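PDB 4U10: poly-beta-1,6-N-acetyl-D-glucosamine N-deacetylase, which probably removes acetyl groups from the N-acetylglucosamine units of poly-beta-1,6-N-acetyl-D-glucosamine through its polysaccharide deacetylase domain, the part of the longer protein in this chain. Local coordinates for residues A8-V13 against S72-Y77; Q27-N32 against I250-G255. One frame throughout, in Å; residues are numbered along the deposited sequence.

Contact 1: residues A8-V13 against S72-Y77; sequences AYHSVV and SFDDGY. With ZN (zinc ion), chain D; ZN (zinc ion), chain C.
Y9 and F73 sit opposite each other on neighbouring parallel strands, 3-13 and 68-75, and the backbone holds them in register. Y9 N donates to S72 O at 2.8 Å, and D74 N donates to Y9 O at 3.0 Å, so Y9 is held by the two residues that flank F73.

Apolar packing follows from that register. The Y9 and F73 side chains run side by side, with ring planes 17° apart but slid so far that the rings barely overlap; the tightest touch is Y9 CB against F73 CD2, at 3.4 Å. Helix 79-91 packs on F73, and Y9 OH bonds to H37. Where strand 3-13 is interrupted, S11 CB meets the Y77 ring obliquely at CD2, 3.6 Å away, while S11 OG bonds to T79.

Metal binding joins the break in strand 3-13 to the end of strand 68-75. H10 CG stands anti to the carbonyl carbon (chi1 -67°), and the imidazole that follows brings NE2 to a zinc ion that D74 OD2 binds at 2.1 Å. The imidazole and carboxylate planes are 86° apart. D75 OD1 binds a second zinc ion at 1.9 Å, a site completed by H144 and H149. One water, at the in-plane edge of the H10 ring, bridges the metals, 2.0 Å from the zinc of H10 and D74 and 1.9 Å from the zinc of D75. D74 OD1 forms a salt bridge with R247, which also hydrogen-bonds S72 OG, itself bonded to L7 O.

The sequence SFDDG fits the Asp-Asp motif of NodB-type deacetylases, in which the second Asp serves the Asp-His-His metal site. An additional zinc is bound by D74, the neighbouring Asp, together with H10, which is consistent with zinc acting as an inhibitor here.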
ATOM      1  N   ALA A   8      -0.955  -5.308   6.398  1.00 13.82           N
ATOM      2  CA  ALA A   8      -0.667  -3.945   5.877  1.00 13.02           C
ATOM      3  C   ALA A   8       0.191  -3.126   6.837  1.00 12.97           C
ATOM      4  O   ALA A   8      -0.287  -2.704   7.906  1.00 13.91           O
ATOM      5  CB  ALA A   8      -1.988  -3.202   5.591  1.00 13.89           C
ATOM      6  N   TYR A   9       1.406  -2.799   6.428  1.00 13.54           N
ATOM      7  CA  TYR A   9       2.354  -2.037   7.205  1.00 14.09           C
ATOM      8  C   TYR A   9       2.559  -0.672   6.553  1.00 14.79           C
ATOM      9  O   TYR A   9       2.206  -0.505   5.414  1.00 17.14           O
ATOM     10  CB  TYR A   9       3.739  -2.700   7.226  1.00 14.70           C
ATOM     11  CG  TYR A   9       3.813  -3.984   8.061  1.00 15.17           C
ATOM     12  CD1 TYR A   9       4.122  -3.951   9.418  1.00 15.07           C
ATOM     13  CD2 TYR A   9       3.630  -5.228   7.459  1.00 16.03           C
ATOM     14  CE1 TYR A   9       4.159  -5.146  10.158  1.00 16.52           C
ATOM     15  CE2 TYR A   9       3.714  -6.425   8.186  1.00 14.81           C
ATOM     16  CZ  TYR A   9       3.955  -6.396   9.495  1.00 14.47           C
ATOM     17  OH  TYR A   9       3.989  -7.614  10.194  1.00 17.69           O
ATOM     18  N   HIS A  10       3.098   0.292   7.296  1.00 14.57           N
ATOM     19  CA  HIS A  10       3.465   1.605   6.743  1.00 15.61           C
ATOM     20  C   HIS A  10       4.942   1.817   7.025  1.00 14.68           C
ATOM     21  O   HIS A  10       5.799   1.050   6.492  1.00 15.75           O
ATOM     22  CB  HIS A  10       2.526   2.680   7.318  1.00 15.55           C
ATOM     23  CG  HIS A  10       1.130   2.508   6.835  1.00 15.39           C
ATOM     24  ND1 HIS A  10       0.280   1.562   7.363  1.00 16.01           N
ATOM     25  CD2 HIS A  10       0.479   3.060   5.796  1.00 15.12           C
ATOM     26  CE1 HIS A  10      -0.855   1.561   6.700  1.00 15.82           C
ATOM     27  NE2 HIS A  10      -0.768   2.473   5.746  1.00 16.95           N
ATOM     28  N   SER A  11       5.276   2.797   7.845  1.00 13.98           N
ATOM     29  CA  SER A  11       6.680   2.994   8.148  1.00 15.59           C
ATOM     30  C   SER A  11       7.125   2.085   9.287  1.00 15.61           C
ATOM     31  O   SER A  11       6.323   1.740  10.189  1.00 16.54           O
ATOM     32  CB  SER A  11       6.987   4.433   8.463  1.00 15.35           C
ATOM     33  OG  SER A  11       8.322   4.637   8.293  1.00 16.60           O
ATOM     34  N   VAL A  12       8.418   1.755   9.234  1.00 15.46           N
ATOM     35  CA  VAL A  12       9.142   0.906  10.191  1.00 15.71           C
ATOM     36  C   VAL A  12      10.505   1.580  10.462  1.00 16.15           C
ATOM     37  O   VAL A  12      11.250   1.895   9.558  1.00 17.24           O
ATOM     38  CB  VAL A  12       9.341  -0.549   9.736  1.00 14.79           C
ATOM     39  CG1 VAL A  12      10.028  -1.371  10.839  1.00 15.98           C
ATOM     40  CG2 VAL A  12       8.017  -1.230   9.422  1.00 14.02           C
ATOM     41  N   VAL A  13      10.779   1.867  11.732  1.00 17.59           N
ATOM     42  CA  VAL A  13      11.947   2.609  12.135  1.00 17.94           C
ATOM     43  C   VAL A  13      12.723   1.752  13.163  1.00 18.78           C
ATOM     44  O   VAL A  13      12.129   0.901  13.871  1.00 18.11           O
ATOM     45  CB  VAL A  13      11.574   3.994  12.728  1.00 19.55           C
ATOM     46  CG1 VAL A  13      10.978   4.866  11.670  1.00 19.52           C
ATOM     47  CG2 VAL A  13      10.624   3.889  13.894  1.00 19.49           C
ATOM     48  N   SER A  72       2.559  -6.351   2.924  1.00 15.20           N
ATOM     49  CA  SER A  72       2.370  -5.136   2.139  1.00 15.55           C
ATOM     50  C   SER A  72       2.784  -3.867   2.908  1.00 16.52           C
ATOM     51  O   SER A  72       2.566  -3.789   4.128  1.00 15.84           O
ATOM     52  CB  SER A  72       0.934  -5.028   1.625  1.00 16.45           C
ATOM     53  OG  SER A  72      -0.042  -4.923   2.658  1.00 14.63           O
ATOM     54  N   PHE A  73       3.442  -2.928   2.196  1.00 14.59           N
ATOM     55  CA  PHE A  73       3.981  -1.734   2.814  1.00 14.82           C
ATOM     56  C   PHE A  73       3.532  -0.553   1.993  1.00 14.34           C
ATOM     57  O   PHE A  73       3.648  -0.557   0.754  1.00 14.18           O
ATOM     58  CB  PHE A  73       5.497  -1.756   2.912  1.00 14.10           C
ATOM     59  CG  PHE A  73       6.019  -2.894   3.730  1.00 13.33           C
ATOM     60  CD1 PHE A  73       6.213  -4.162   3.159  1.00 13.04           C
ATOM     61  CD2 PHE A  73       6.355  -2.712   5.069  1.00 13.38           C
ATOM     62  CE1 PHE A  73       6.654  -5.219   3.956  1.00 12.94           C
ATOM     63  CE2 PHE A  73       6.802  -3.754   5.834  1.00 12.42           C
ATOM     64  CZ  PHE A  73       6.934  -5.017   5.284  1.00 12.74           C
ATOM     65  N   ASP A  74       2.862   0.373   2.670  1.00 14.27           N
ATOM     66  CA  ASP A  74       2.247   1.533   2.014  1.00 15.51           C
ATOM     67  C   ASP A  74       3.021   2.843   2.216  1.00 15.92           C
ATOM     68  O   ASP A  74       3.492   3.121   3.322  1.00 14.79           O
ATOM     69  CB  ASP A  74       0.848   1.838   2.542  1.00 14.98           C
ATOM     70  CG  ASP A  74      -0.195   0.766   2.260  1.00 14.39           C
ATOM     71  OD1 ASP A  74       0.062  -0.230   1.553  1.00 11.80           O
ATOM     72  OD2 ASP A  74      -1.356   1.008   2.730  1.00 12.63           O
ATOM     73  N   ASP A  75       3.082   3.620   1.111  1.00 15.21           N
ATOM     74  CA  ASP A  75       3.206   5.074   1.019  1.00 16.46           C
ATOM     75  C   ASP A  75       4.454   5.571   0.310  1.00 16.30           C
ATOM     76  O   ASP A  75       4.410   6.627  -0.271  1.00 16.99           O
ATOM     77  CB  ASP A  75       3.111   5.809   2.363  1.00 16.60           C
ATOM     78  CG  ASP A  75       1.749   5.828   2.906  1.00 17.52           C
ATOM     79  OD1 ASP A  75       0.847   5.144   2.402  1.00 17.31           O
ATOM     80  OD2 ASP A  75       1.562   6.594   3.862  1.00 21.02           O
ATOM     81  N   GLY A  76       5.520   4.783   0.302  1.00 16.96           N
ATOM     82  CA  GLY A  76       6.788   5.220  -0.290  1.00 17.52           C
ATOM     83  C   GLY A  76       7.788   5.754   0.677  1.00 17.71           C
ATOM     84  O   GLY A  76       8.748   6.389   0.239  1.00 18.98           O
ATOM     85  N   TYR A  77       7.617   5.508   1.981  1.00 18.34           N
ATOM     86  CA  TYR A  77       8.661   6.015   2.964  1.00 18.69           C
ATOM     87  C   TYR A  77      10.032   5.446   2.705  1.00 17.80           C
ATOM     88  O   TYR A  77      10.140   4.259   2.432  1.00 16.13           O
ATOM     89  CB  TYR A  77       8.281   5.754   4.418  1.00 18.45           C
ATOM     90  CG  TYR A  77       6.966   6.349   4.863  1.00 18.43           C
ATOM     91  CD1 TYR A  77       6.742   7.734   4.892  1.00 18.26           C
ATOM     92  CD2 TYR A  77       5.923   5.519   5.231  1.00 17.71           C
ATOM     93  CE1 TYR A  77       5.505   8.236   5.310  1.00 18.21           C
ATOM     94  CE2 TYR A  77       4.751   6.017   5.634  1.00 17.17           C
ATOM     95  CZ  TYR A  77       4.530   7.375   5.674  1.00 17.21           C
ATOM     96  OH  TYR A  77       3.268   7.787   6.128  1.00 18.99           O
TER
HETATM   97 ZN    ZN D 402      -2.039   2.518   4.008  1.00 14.71          ZN
HETATM   98 ZN    ZN C 401      -1.038   5.363   2.338  1.00 14.83          ZN
HETATM   99  O   HOH W   1      -2.317   4.360   3.277  1.00  6.17           O

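Contact 2: residues Q27-N32 against I250-G255; sequences QTISAN and IDTETG
Q27 and I29 reach the 250-255 loop through different first torsions. In Q27, CG lies anti to the carbonyl carbon (chi1 -81°) and comes 3.1 Å from I250 O, a close carbon-to-oxygen approach, with D251 CB at the looser distance of 4.1 Å. In I29, CG1 takes the crowded position between backbone N and carbonyl carbon (chi1 68°), while CG2 stands beside the backbone N. This methyl rests on the peptide link between D251 and T252, 3.7 Å from both D251 C and T252 N. CD1, on the other branch, meets I250 CG2 at 4.2 Å.

The loop turns directly after I250, in a type I beta turn from D251 to T254 that receives I29 CG2 and is combined with an Asx turn in which D251 OD1 accepts from E253 N. The closing backbone bond runs from T254 N to D251 O. T254 OG1 braces the start of the turn by accepting an almost straight bond from D251 N (2.9 Å, 178° at the hydrogen), and T252 OG1 donates to E253 OE2. The turn links strand 248-249 to helix 256-263, whose N-cap position is G255; across the contact, S30 caps helix 31-42 through L33 N. Further along, T252 CG2 packs on T28 O at 3.5 Å, while T28 OG1 bonds F25 O.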
ATOM      1  N   GLN A  27       0.569   4.656  12.226  1.00 21.17           N
ATOM      2  CA  GLN A  27       0.937   3.225  12.172  1.00 21.46           C
ATOM      3  C   GLN A  27       2.425   2.943  12.028  1.00 20.99           C
ATOM      4  O   GLN A  27       2.819   1.854  11.561  1.00 19.69           O
ATOM      5  CB  GLN A  27       0.137   2.533  11.060  1.00 24.00           C
ATOM      6  CG  GLN A  27      -1.274   2.181  11.533  1.00 26.45           C
ATOM      7  CD  GLN A  27      -2.186   3.389  11.700  1.00 30.38           C
ATOM      8  OE1 GLN A  27      -2.489   4.075  10.727  1.00 28.94           O
ATOM      9  NE2 GLN A  27      -2.671   3.616  12.942  1.00 32.89           N
ATOM     10  N   THR A  28       3.276   3.911  12.376  1.00 18.77           N
ATOM     11  CA  THR A  28       4.695   3.645  12.367  1.00 19.31           C
ATOM     12  C   THR A  28       5.031   2.662  13.505  1.00 19.89           C
ATOM     13  O   THR A  28       4.589   2.841  14.631  1.00 21.62           O
ATOM     14  CB  THR A  28       5.539   4.924  12.497  1.00 18.81           C
ATOM     15  OG1 THR A  28       5.250   5.828  11.419  1.00 17.95           O
ATOM     16  CG2 THR A  28       7.035   4.638  12.533  1.00 19.12           C
ATOM     17  N   ILE A  29       5.779   1.591  13.202  1.00 17.56           N
ATOM     18  CA  ILE A  29       6.187   0.624  14.226  1.00 16.00           C
ATOM     19  C   ILE A  29       7.721   0.475  14.242  1.00 16.58           C
ATOM     20  O   ILE A  29       8.391   1.063  13.408  1.00 14.88           O
ATOM     21  CB  ILE A  29       5.535  -0.728  14.019  1.00 16.94           C
ATOM     22  CG1 ILE A  29       6.058  -1.404  12.754  1.00 14.62           C
ATOM     23  CG2 ILE A  29       4.040  -0.585  13.963  1.00 16.25           C
ATOM     24  CD1 ILE A  29       5.619  -2.846  12.690  1.00 15.64           C
ATOM     25  N   SER A  30       8.239  -0.285  15.217  1.00 17.49           N
ATOM     26  CA  SER A  30       9.661  -0.497  15.385  1.00 18.82           C
ATOM     27  C   SER A  30      10.033  -1.703  14.561  1.00 17.46           C
ATOM     28  O   SER A  30       9.210  -2.600  14.296  1.00 18.33           O
ATOM     29  CB  SER A  30      10.061  -0.750  16.874  1.00 19.25           C
ATOM     30  OG  SER A  30       9.445  -1.952  17.331  1.00 19.36           O
ATOM     31  N   ALA A  31      11.275  -1.696  14.140  1.00 18.47           N
ATOM     32  CA  ALA A  31      11.845  -2.808  13.426  1.00 18.86           C
ATOM     33  C   ALA A  31      11.786  -4.054  14.332  1.00 19.51           C
ATOM     34  O   ALA A  31      11.548  -5.146  13.850  1.00 21.93           O
ATOM     35  CB  ALA A  31      13.250  -2.460  13.021  1.00 19.40           C
ATOM     36  N   ASN A  32      11.944  -3.907  15.654  1.00 20.47           N
ATOM     37  CA  ASN A  32      11.838  -5.094  16.531  1.00 22.06           C
ATOM     38  C   ASN A  32      10.478  -5.733  16.467  1.00 20.69           C
ATOM     39  O   ASN A  32      10.348  -6.994  16.424  1.00 19.92           O
ATOM     40  CB  ASN A  32      12.171  -4.739  17.989  1.00 29.08           C
ATOM     41  CG  ASN A  32      12.277  -5.976  18.873  1.00 37.13           C
ATOM     42  OD1 ASN A  32      13.296  -6.666  18.862  1.00 36.02           O
ATOM     43  ND2 ASN A  32      11.202  -6.285  19.623  1.00 36.81           N
ATOM     44  N   ILE A 250      -1.613  -2.980  10.530  1.00 16.73           N
ATOM     45  CA  ILE A 250      -0.709  -3.184  11.614  1.00 18.41           C
ATOM     46  C   ILE A 250      -0.515  -1.882  12.414  1.00 19.07           C
ATOM     47  O   ILE A 250      -0.355  -0.809  11.862  1.00 17.32           O
ATOM     48  CB  ILE A 250       0.657  -3.694  11.097  1.00 18.60           C
ATOM     49  CG1 ILE A 250       0.513  -4.980  10.239  1.00 18.36           C
ATOM     50  CG2 ILE A 250       1.591  -3.922  12.258  1.00 20.65           C
ATOM     51  CD1 ILE A 250       0.101  -6.228  11.028  1.00 19.77           C
ATOM     52  N   ASP A 251      -0.486  -1.975  13.732  1.00 21.10           N
ATOM     53  CA  ASP A 251      -0.041  -0.818  14.537  1.00 22.38           C
ATOM     54  C   ASP A 251       0.836  -1.307  15.687  1.00 24.65           C
ATOM     55  O   ASP A 251       1.062  -2.550  15.852  1.00 18.45           O
ATOM     56  CB  ASP A 251      -1.242   0.001  15.050  1.00 25.22           C
ATOM     57  CG  ASP A 251      -2.290  -0.849  15.793  1.00 25.74           C
ATOM     58  OD1 ASP A 251      -1.972  -1.577  16.762  1.00 28.68           O
ATOM     59  OD2 ASP A 251      -3.472  -0.731  15.436  1.00 27.62           O
ATOM     60  N   THR A 252       1.334  -0.362  16.486  1.00 25.41           N
ATOM     61  CA  THR A 252       2.212  -0.719  17.616  1.00 24.70           C
ATOM     62  C   THR A 252       1.567  -1.613  18.643  1.00 25.99           C
ATOM     63  O   THR A 252       2.303  -2.133  19.451  1.00 29.33           O
ATOM     64  CB  THR A 252       2.673   0.480  18.399  1.00 23.08           C
ATOM     65  OG1 THR A 252       1.516   1.178  18.774  1.00 19.91           O
ATOM     66  CG2 THR A 252       3.564   1.365  17.599  1.00 25.51           C
ATOM     67  N   GLU A 253       0.240  -1.761  18.651  1.00 26.63           N
ATOM     68  CA  GLU A 253      -0.456  -2.722  19.555  1.00 31.76           C
ATOM     69  C   GLU A 253      -0.768  -4.061  18.918  1.00 29.83           C
ATOM     70  O   GLU A 253      -1.429  -4.912  19.521  1.00 28.22           O
ATOM     71  CB  GLU A 253      -1.780  -2.175  20.086  1.00 35.44           C
ATOM     72  CG  GLU A 253      -1.647  -1.410  21.390  1.00 41.88           C
ATOM     73  CD  GLU A 253      -1.173   0.004  21.177  1.00 46.56           C
ATOM     74  OE1 GLU A 253      -1.947   0.957  21.495  1.00 56.39           O
ATOM     75  OE2 GLU A 253      -0.023   0.164  20.680  1.00 54.87           O
ATOM     76  N   THR A 254      -0.280  -4.275  17.714  1.00 26.02           N
ATOM     77  CA  THR A 254      -0.504  -5.539  17.075  1.00 26.90           C
ATOM     78  C   THR A 254       0.501  -6.574  17.642  1.00 27.78           C
ATOM     79  O   THR A 254       1.674  -6.600  17.281  1.00 27.27           O
ATOM     80  CB  THR A 254      -0.407  -5.469  15.534  1.00 22.76           C
ATOM     81  OG1 THR A 254      -1.218  -4.402  15.041  1.00 21.25           O
ATOM     82  CG2 THR A 254      -0.890  -6.829  14.924  1.00 21.37           C
ATOM     83  N   GLY A 255      -0.003  -7.408  18.547  1.00 32.90           N
ATOM     84  CA  GLY A 255       0.759  -8.516  19.109  1.00 33.46           C
ATOM     85  C   GLY A 255       0.404  -9.810  18.428  1.00 31.33           C
ATOM     86  O   GLY A 255      -0.380  -9.837  17.469  1.00 30.84           O
TER

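Overall arrangement
Strand 3-13 is the shared element: one of its neighbours is strand 68-75 in contact 1, and contact 2 joins strand 29-30, which pairs with it, to the loop leaving strand 248-249, which also pairs with it. The two contact centres lie 11 Å apart. Probable backbone hydrogen bonds tie them, A8 O to I250 N at 3.0 Å and V13 O to A31 N at 2.7 Å, and Y9 CE1 packs on I250 CG2 at 3.5 Å. H37, the partner of Y9 in contact 1, also hydrogen-bonds T254 O. Contact 2 borders the metal centre through Q27, whose side chain has its nearest atoms about 4 Å from the H10 side chain and about 7 Å from a zinc ion.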